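Local coordinates for protein putative aminooxidase (PDB 2BA9) that isomerises polyunsaturated fatty acid, producing conjugated linoleic acid, probably with the help of its bound FAD, at residues M58-G63 against D203-M208; A178-K183 against G382-V387; F90-E93 against I97-P100. One frame throughout, in Å; residues are numbered along the deposited sequence.

Contact 1. Residues M58-G63 against D203-M208; sequences MGAIMG and DGTQAM. With FAD (flavin-adenine dinucleotide), chain D.
Ala60 O accepts a hydrogen bond from the side chain of Thr205, with 2.7 Å between Ala60 O and Thr205 OG1. The hydroxyl does not reach the carbonyl oxygen within its plane but comes from above it, 53° out. The chi1 of 53° sets OG1 between the backbone N and the carbonyl carbon of Thr205, while CG2 lies beside that N. The methyl then lies against both carbonyl oxygens of the loop, Thr205 CG2 being 3.3 Å from Ala60 O and 3.4 Å from Ile61 O. One short side chain thus touches two successive carbonyl oxygens, the hydroxyl by a hydrogen bond to the first and the methyl by van der Waals contact with both. Glu57 OE2 accepts the backbone N-H of Thr205.

The other side of the loop belongs to the flavin. Ala60 CA lies 3.4 Å from FAD C5X, and its methyl reaches inward, with Ala60 CB 3.4 Å from FAD C10, in the middle of the ring system. Further along, Met62 O lies 3.0 Å from FAD N3, while Met62 CG packs at 3.5 Å from FAD O4. The loop is thus layered between isoalloxazine and helix, with Thr205 buried behind the residues that meet the ring. The arrangement is consistent with a second-shell place for Thr205 in the flavin pocket of a flavin-containing amine oxidoreductase family member.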
# COMPACT_ATOMS: atom_id res chain seq x y z
N MET A 58 3.73 -11.00 -6.61
CA MET A 58 4.00 -9.83 -7.43
C MET A 58 3.65 -8.55 -6.67
O MET A 58 4.03 -7.45 -7.08
CB MET A 58 3.24 -9.93 -8.76
CG MET A 58 3.90 -10.87 -9.76
SD MET A 58 5.60 -10.42 -10.25
CE MET A 58 5.31 -8.74 -10.84
N GLY A 59 2.94 -8.69 -5.56
CA GLY A 59 2.56 -7.52 -4.74
C GLY A 59 2.87 -7.71 -3.26
O GLY A 59 3.95 -8.21 -2.89
N ALA A 60 1.90 -7.32 -2.42
CA ALA A 60 2.01 -7.50 -0.98
C ALA A 60 2.49 -8.89 -0.61
O ALA A 60 2.10 -9.88 -1.24
CB ALA A 60 0.68 -7.21 -0.28
N ILE A 61 3.35 -8.92 0.41
CA ILE A 61 3.91 -10.14 0.97
C ILE A 61 3.47 -10.35 2.43
O ILE A 61 3.11 -11.46 2.82
CB ILE A 61 5.45 -10.08 1.00
CG1 ILE A 61 6.00 -9.74 -0.39
CG2 ILE A 61 6.01 -11.39 1.55
CD1 ILE A 61 7.50 -9.41 -0.41
N MET A 62 3.52 -9.29 3.22
CA MET A 62 3.50 -9.44 4.68
C MET A 62 2.54 -8.54 5.43
O MET A 62 2.02 -7.55 4.90
CB MET A 62 4.91 -9.21 5.24
CG MET A 62 5.46 -7.79 5.11
SD MET A 62 7.26 -7.76 5.29
CE MET A 62 7.80 -8.40 3.69
N GLY A 63 2.34 -8.91 6.70
CA GLY A 63 1.65 -8.09 7.69
C GLY A 63 2.36 -8.20 9.04
O GLY A 63 3.40 -8.84 9.15
N ASP A 203 -0.03 -19.53 0.37
CA ASP A 203 -0.81 -19.40 -0.86
C ASP A 203 -0.95 -17.95 -1.29
O ASP A 203 -1.81 -17.61 -2.10
CB ASP A 203 -2.18 -20.06 -0.68
CG ASP A 203 -2.10 -21.58 -0.73
OD1 ASP A 203 -1.72 -22.13 -1.81
OD2 ASP A 203 -2.40 -22.22 0.30
N GLY A 204 -0.10 -17.09 -0.74
CA GLY A 204 -0.03 -15.70 -1.15
C GLY A 204 -1.03 -14.79 -0.48
O GLY A 204 -2.10 -15.24 -0.01
N THR A 205 -0.69 -13.50 -0.42
CA THR A 205 -1.59 -12.52 0.16
C THR A 205 -2.91 -12.51 -0.63
O THR A 205 -3.96 -12.28 -0.05
CB THR A 205 -0.98 -11.09 0.22
OG1 THR A 205 -0.51 -10.71 -1.08
CG2 THR A 205 0.17 -11.03 1.21
N GLN A 206 -2.85 -12.80 -1.94
CA GLN A 206 -4.05 -12.77 -2.79
C GLN A 206 -5.10 -13.80 -2.34
O GLN A 206 -6.30 -13.54 -2.45
CB GLN A 206 -3.68 -13.00 -4.25
CG GLN A 206 -4.87 -12.85 -5.23
CD GLN A 206 -4.48 -13.02 -6.70
OE1 GLN A 206 -3.47 -13.66 -7.02
NE2 GLN A 206 -5.29 -12.44 -7.59
N ALA A 207 -4.65 -14.94 -1.81
CA ALA A 207 -5.53 -16.07 -1.49
C ALA A 207 -6.70 -15.70 -0.59
O ALA A 207 -7.83 -16.10 -0.86
CB ALA A 207 -4.74 -17.20 -0.85
N MET A 208 -6.42 -14.96 0.48
CA MET A 208 -7.44 -14.64 1.48
C MET A 208 -8.49 -13.64 0.99
O MET A 208 -9.62 -13.63 1.48
CB MET A 208 -6.80 -14.15 2.79
CG MET A 208 -5.94 -12.88 2.69
SD MET A 208 -4.78 -12.77 4.08
CE MET A 208 -3.86 -11.27 3.65
PA FAD D . -5.67 -2.03 -4.99
O1A FAD D . -5.01 -3.15 -4.25
O2A FAD D . -4.83 -1.30 -6.02
O5B FAD D . -6.94 -2.61 -5.78
C5B FAD D . -7.73 -1.69 -6.50
C4B FAD D . -8.73 -2.44 -7.36
O4B FAD D . -9.53 -1.49 -8.04
C3B FAD D . -8.04 -3.33 -8.39
O3B FAD D . -8.54 -4.64 -8.30
C2B FAD D . -8.35 -2.65 -9.71
O2B FAD D . -8.35 -3.56 -10.81
C1B FAD D . -9.67 -1.93 -9.38
N9A FAD D . -9.88 -0.81 -10.31
C8A FAD D . -9.02 0.22 -10.60
N7A FAD D . -9.59 1.03 -11.54
C5A FAD D . -10.82 0.52 -11.85
C6A FAD D . -11.84 0.92 -12.74
N6A FAD D . -11.85 2.21 -13.21
N1A FAD D . -13.01 0.17 -12.79
C2A FAD D . -13.17 -0.98 -12.03
N3A FAD D . -12.16 -1.36 -11.16
C4A FAD D . -11.00 -0.64 -11.08
N1 FAD D . 0.57 -3.95 1.79
C2 FAD D . 0.79 -4.36 3.09
O2 FAD D . -0.10 -4.23 3.93
N3 FAD D . 2.03 -4.87 3.45
C4 FAD D . 3.02 -5.01 2.50
O4 FAD D . 4.11 -5.49 2.85
C4X FAD D . 2.79 -4.61 1.18
N5 FAD D . 3.77 -4.72 0.21
C5X FAD D . 3.51 -4.48 -1.12
C6 FAD D . 4.47 -4.73 -2.09
C7 FAD D . 4.17 -4.52 -3.44
C7M FAD D . 5.23 -4.82 -4.46
C8 FAD D . 2.91 -4.06 -3.81
C8M FAD D . 2.54 -3.82 -5.24
C9 FAD D . 1.96 -3.81 -2.83
C9A FAD D . 2.24 -4.00 -1.48
N10 FAD D . 1.30 -3.74 -0.47
C10 FAD D . 1.54 -4.10 0.84
C1' FAD D . 0.18 -2.77 -0.70
C2' FAD D . -1.16 -3.48 -0.84
O2' FAD D . -1.10 -4.57 -1.75
C3' FAD D . -2.17 -2.44 -1.30
O3' FAD D . -2.10 -1.29 -0.44
C4' FAD D . -3.58 -3.02 -1.32
O4' FAD D . -3.73 -3.97 -2.37
C5' FAD D . -4.57 -1.87 -1.46
O5' FAD D . -5.84 -2.37 -1.79
P FAD D . -6.91 -1.41 -2.53
O1P FAD D . -8.18 -2.18 -2.84
O2P FAD D . -7.16 -0.23 -1.65
O3P FAD D . -6.25 -0.97 -3.92

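Contact 2. Residues A178-K183 against G382-V387; sequences AAYVLK and GWYEKV. With NA (sodium ion), chain B.
Two tyrosines from separate helices, Tyr180 of helix 178-184 and Tyr384 of helix 383-389, meet through their hydroxyls in a buried polar contact that joins the helices through their side-chain ends. Only 83 Å² of surface is buried between the segments, and the contact rests on these two side chains. They extend from opposite directions, and Tyr180 OH donates a hydrogen bond of 2.6 Å to Tyr384 OH. Each hydroxyl lies at the edge of the other ring, near its plane, so the rings do not stack on each other. Apolar contact is slight: Tyr180 CZ approaches Tyr384 CE2 to 4.2 Å.

With CG beside the backbone N, chi1 -64° in Tyr180 and -70° in Tyr384, each phenol is carried out towards the other helix until the hydroxyls meet. Within its own helix Tyr384 is flanked by Trp383, whose CE3 sits 3.6 Å above the tyrosine plane, over its centre. His133 also stacks on Tyr384, and Phe371 meets Tyr180 edge-to-face. Three residues on from Tyr180, near the end of the same helix, Lys183 O binds a sodium ion at 2.5 Å, together with three waters and Glu410.

Neither hydroxyl relies on the other alone. Tyr180 OH is also hydrogen-bonded to Val374 N and Tyr384 OH to Ile402 O, so the polar ends of both buried phenols are satisfied. With Tyr180 as donor to Tyr384, and a backbone carbonyl beyond, a continuous chain of hydrogen bonds runs from the amide of Val374 through both hydroxyls to the carbonyl of Ile402.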
# COMPACT_ATOMS: atom_id res chain seq x y z
N ALA A 178 5.16 13.05 7.18
CA ALA A 178 5.28 12.20 8.38
C ALA A 178 4.02 11.37 8.69
O ALA A 178 4.12 10.22 9.11
CB ALA A 178 5.66 13.05 9.60
N ALA A 179 2.85 11.97 8.46
CA ALA A 179 1.55 11.32 8.75
C ALA A 179 1.35 9.97 8.06
O ALA A 179 0.73 9.06 8.61
CB ALA A 179 0.43 12.25 8.36
N TYR A 180 1.83 9.85 6.83
CA TYR A 180 1.75 8.58 6.14
C TYR A 180 2.68 7.57 6.81
O TYR A 180 2.27 6.45 7.10
CB TYR A 180 2.10 8.75 4.65
CG TYR A 180 1.14 9.63 3.91
CD1 TYR A 180 -0.18 9.23 3.70
CD2 TYR A 180 1.54 10.86 3.40
CE1 TYR A 180 -1.08 10.04 3.01
CE2 TYR A 180 0.65 11.67 2.70
CZ TYR A 180 -0.66 11.27 2.52
OH TYR A 180 -1.54 12.09 1.82
N VAL A 181 3.91 7.98 7.09
CA VAL A 181 4.94 7.06 7.58
C VAL A 181 4.49 6.42 8.88
O VAL A 181 4.53 5.20 9.03
CB VAL A 181 6.30 7.76 7.80
CG1 VAL A 181 7.36 6.76 8.38
CG2 VAL A 181 6.80 8.45 6.49
N LEU A 182 4.03 7.28 9.80
CA LEU A 182 3.76 6.90 11.18
C LEU A 182 2.38 6.24 11.40
O LEU A 182 2.15 5.61 12.44
CB LEU A 182 3.98 8.11 12.09
CG LEU A 182 5.47 8.51 12.17
CD1 LEU A 182 5.67 9.91 12.74
CD2 LEU A 182 6.25 7.47 12.99
N LYS A 183 1.49 6.36 10.41
CA LYS A 183 0.23 5.60 10.38
C LYS A 183 0.45 4.15 9.94
O LYS A 183 -0.25 3.25 10.41
CB LYS A 183 -0.83 6.29 9.50
CG LYS A 183 -1.43 7.53 10.18
CD LYS A 183 -2.50 8.24 9.35
CE LYS A 183 -2.88 9.55 9.99
NZ LYS A 183 -3.40 9.40 11.40
N GLY A 382 -4.74 21.59 3.86
CA GLY A 382 -5.98 21.03 4.38
C GLY A 382 -6.62 19.94 3.54
O GLY A 382 -7.77 19.59 3.77
N TRP A 383 -5.86 19.36 2.60
CA TRP A 383 -6.40 18.40 1.63
C TRP A 383 -7.49 17.48 2.19
O TRP A 383 -8.56 17.42 1.64
CB TRP A 383 -5.28 17.54 1.01
CG TRP A 383 -5.66 16.92 -0.32
CD1 TRP A 383 -5.44 17.46 -1.57
CD2 TRP A 383 -6.29 15.65 -0.54
NE1 TRP A 383 -5.92 16.60 -2.54
CE2 TRP A 383 -6.45 15.49 -1.93
CE3 TRP A 383 -6.76 14.64 0.32
CZ2 TRP A 383 -7.05 14.37 -2.49
CZ3 TRP A 383 -7.34 13.52 -0.24
CH2 TRP A 383 -7.48 13.39 -1.62
N TYR A 384 -7.21 16.82 3.31
CA TYR A 384 -8.12 15.80 3.89
C TYR A 384 -9.29 16.40 4.68
O TYR A 384 -10.31 15.74 4.87
CB TYR A 384 -7.33 14.80 4.77
CG TYR A 384 -6.43 13.88 4.00
CD1 TYR A 384 -6.90 12.67 3.51
CD2 TYR A 384 -5.09 14.20 3.76
CE1 TYR A 384 -6.09 11.80 2.81
CE2 TYR A 384 -4.26 13.33 3.04
CZ TYR A 384 -4.77 12.13 2.57
OH TYR A 384 -3.99 11.24 1.85
N GLU A 385 -9.14 17.63 5.16
CA GLU A 385 -10.26 18.35 5.74
C GLU A 385 -11.29 18.56 4.64
O GLU A 385 -12.48 18.33 4.84
CB GLU A 385 -9.82 19.69 6.35
CG GLU A 385 -8.98 19.53 7.62
CD GLU A 385 -8.75 20.84 8.34
OE1 GLU A 385 -9.73 21.41 8.84
OE2 GLU A 385 -7.58 21.29 8.43
N LYS A 386 -10.82 18.97 3.47
CA LYS A 386 -11.69 19.13 2.32
C LYS A 386 -12.29 17.79 1.88
O LYS A 386 -13.51 17.65 1.84
CB LYS A 386 -10.93 19.77 1.15
CG LYS A 386 -11.78 19.98 -0.09
CD LYS A 386 -12.83 21.09 0.08
CE LYS A 386 -13.26 21.68 -1.26
NZ LYS A 386 -13.96 23.01 -1.17
N VAL A 387 -11.45 16.81 1.57
CA VAL A 387 -11.96 15.58 0.94
C VAL A 387 -12.87 14.78 1.89
O VAL A 387 -13.90 14.25 1.46
CB VAL A 387 -10.83 14.74 0.32
CG1 VAL A 387 -11.37 13.40 -0.21
CG2 VAL A 387 -10.18 15.54 -0.80
NA NA B . -1.94 1.89 11.66
O HOH W 1 0.01 0.59 11.53
O HOH W 2 -3.47 3.70 11.24
O HOH W 3 -1.09 2.85 13.36

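Contact 3. Residues F90-E93 against I97-P100; sequences FLHE and IYVP
Phe90 and Tyr98 meet across a short antiparallel beta hairpin, strand 88-91 with strand 97-98, which forms one edge of the mixed sheet. Its backbone bonding is sparse. Tyr98 N donates to Phe90 O at 2.9 Å in a nearly straight bond, the donor nitrogen lying 26° from the carbonyl plane. The same oxygen receives a CA-H...O contact from Ile97 CA. On the other side of the pair a water is inserted, accepting from Phe90 N and donating to Tyr98 O. Beyond the hairpin, strand 88-91 continues the sheet through a backbone bond between Leu91 and Tyr297.

Aromatic packing provides much of the remaining contact. The rings of His92 and Tyr98 stack face to face, centroids 3.6 Å apart and planes at 9°. The first torsion of the tyrosine places CG between its backbone N and carbonyl carbon, bringing the ring back across the first strand. His92 then lies over one face, while Phe90 CB approaches the opposite face near its rim, 4.1 Å from Tyr98 CE2. At the ring edge, in plane, lies Leu91 C, 3.5 Å from the same CE2. The imidazole is held from outside the hairpin as well, since His92 ND1 is hydrogen-bonded to Asp300 OD2, which would help to fix its rotation over the tyrosine.

Apolar contacts occupy both faces of the hairpin. Leu91 and Ile97 form a non-hydrogen-bonded pair whose side chains meet through Leu91 CD2 and Ile97 CG1 at 3.6 Å. Phe90 and Tyr98 point to the other face, where Pro100 lies over the Phe90 ring in a CH-pi contact, its CG 4.1 Å from the Phe90 ring centroid and 24° off the ring normal.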
# COMPACT_ATOMS: atom_id res chain seq x y z
N PHE A 90 21.73 -7.19 4.88
CA PHE A 90 21.92 -5.85 4.38
C PHE A 90 23.13 -5.79 3.50
O PHE A 90 24.18 -6.33 3.85
CB PHE A 90 22.01 -4.85 5.54
CG PHE A 90 20.68 -4.53 6.14
CD1 PHE A 90 19.84 -3.61 5.53
CD2 PHE A 90 20.24 -5.18 7.29
CE1 PHE A 90 18.58 -3.32 6.06
CE2 PHE A 90 18.99 -4.90 7.85
CZ PHE A 90 18.16 -3.97 7.22
N LEU A 91 22.96 -5.14 2.35
CA LEU A 91 23.94 -5.07 1.28
C LEU A 91 24.24 -3.62 0.98
O LEU A 91 23.36 -2.77 1.06
CB LEU A 91 23.38 -5.67 -0.02
CG LEU A 91 22.91 -7.12 -0.02
CD1 LEU A 91 22.42 -7.46 -1.40
CD2 LEU A 91 24.04 -8.04 0.44
N HIS A 92 25.49 -3.35 0.62
CA HIS A 92 25.87 -2.07 0.05
C HIS A 92 25.56 -2.11 -1.44
O HIS A 92 25.25 -3.16 -2.01
CB HIS A 92 27.36 -1.76 0.31
CG HIS A 92 27.64 -1.33 1.72
ND1 HIS A 92 27.13 -0.16 2.24
CD2 HIS A 92 28.39 -1.89 2.70
CE1 HIS A 92 27.54 -0.03 3.49
NE2 HIS A 92 28.30 -1.06 3.79
N GLU A 93 25.62 -0.95 -2.08
CA GLU A 93 25.29 -0.87 -3.48
C GLU A 93 26.23 -1.67 -4.38
O GLU A 93 25.89 -1.94 -5.53
CB GLU A 93 25.24 0.58 -3.95
CG GLU A 93 26.56 1.30 -3.92
CD GLU A 93 26.36 2.75 -4.24
OE1 GLU A 93 27.03 3.25 -5.15
OE2 GLU A 93 25.49 3.36 -3.60
N ILE A 97 27.97 -7.47 1.93
CA ILE A 97 27.13 -7.75 3.09
C ILE A 97 27.69 -7.00 4.29
O ILE A 97 28.92 -6.98 4.51
CB ILE A 97 27.09 -9.28 3.41
CG1 ILE A 97 26.41 -10.06 2.29
CG2 ILE A 97 26.37 -9.53 4.73
CD1 ILE A 97 26.88 -11.52 2.17
N TYR A 98 26.81 -6.35 5.04
CA TYR A 98 27.19 -5.72 6.27
C TYR A 98 26.03 -5.71 7.23
O TYR A 98 24.88 -5.87 6.80
CB TYR A 98 27.68 -4.29 6.03
CG TYR A 98 26.62 -3.27 5.69
CD1 TYR A 98 26.33 -2.22 6.55
CD2 TYR A 98 25.92 -3.33 4.48
CE1 TYR A 98 25.37 -1.26 6.23
CE2 TYR A 98 24.97 -2.38 4.15
CZ TYR A 98 24.70 -1.35 5.03
OH TYR A 98 23.75 -0.40 4.70
N VAL A 99 26.35 -5.48 8.50
CA VAL A 99 25.38 -5.51 9.60
C VAL A 99 25.29 -4.10 10.21
O VAL A 99 26.13 -3.72 11.02
CB VAL A 99 25.83 -6.52 10.68
CG1 VAL A 99 24.71 -6.77 11.68
CG2 VAL A 99 26.28 -7.82 10.05
N PRO A 100 24.28 -3.31 9.80
CA PRO A 100 24.24 -1.93 10.26
C PRO A 100 24.18 -1.80 11.79
O PRO A 100 24.74 -0.85 12.35
CB PRO A 100 22.98 -1.35 9.58
CG PRO A 100 22.30 -2.45 8.93
CD PRO A 100 23.19 -3.63 8.86
O HOH W 4 23.09 -8.02 7.34

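How the contacts relate
From the N terminus, the chain first enters contact 1 at residues 58-63, beside the flavin. Contact 3 opens and closes next, a local hairpin between 90-93 and 97-100, nested inside the long loop that ends when 203-208 returns to complete contact 1. Before that return, 178-183 opens contact 2, which closes only at 382-387, so contacts 1 and 2 cross. Contacts 2 and 3 follow one another in series. Contact 1 joins a flavin-pocket loop to helix 204-215, contact 2 links two distant helices on the opposite side of the chain's centre, and contact 3 forms a sheet edge. Their centres lie about 26 to 33 Å apart, and no two contacts touch.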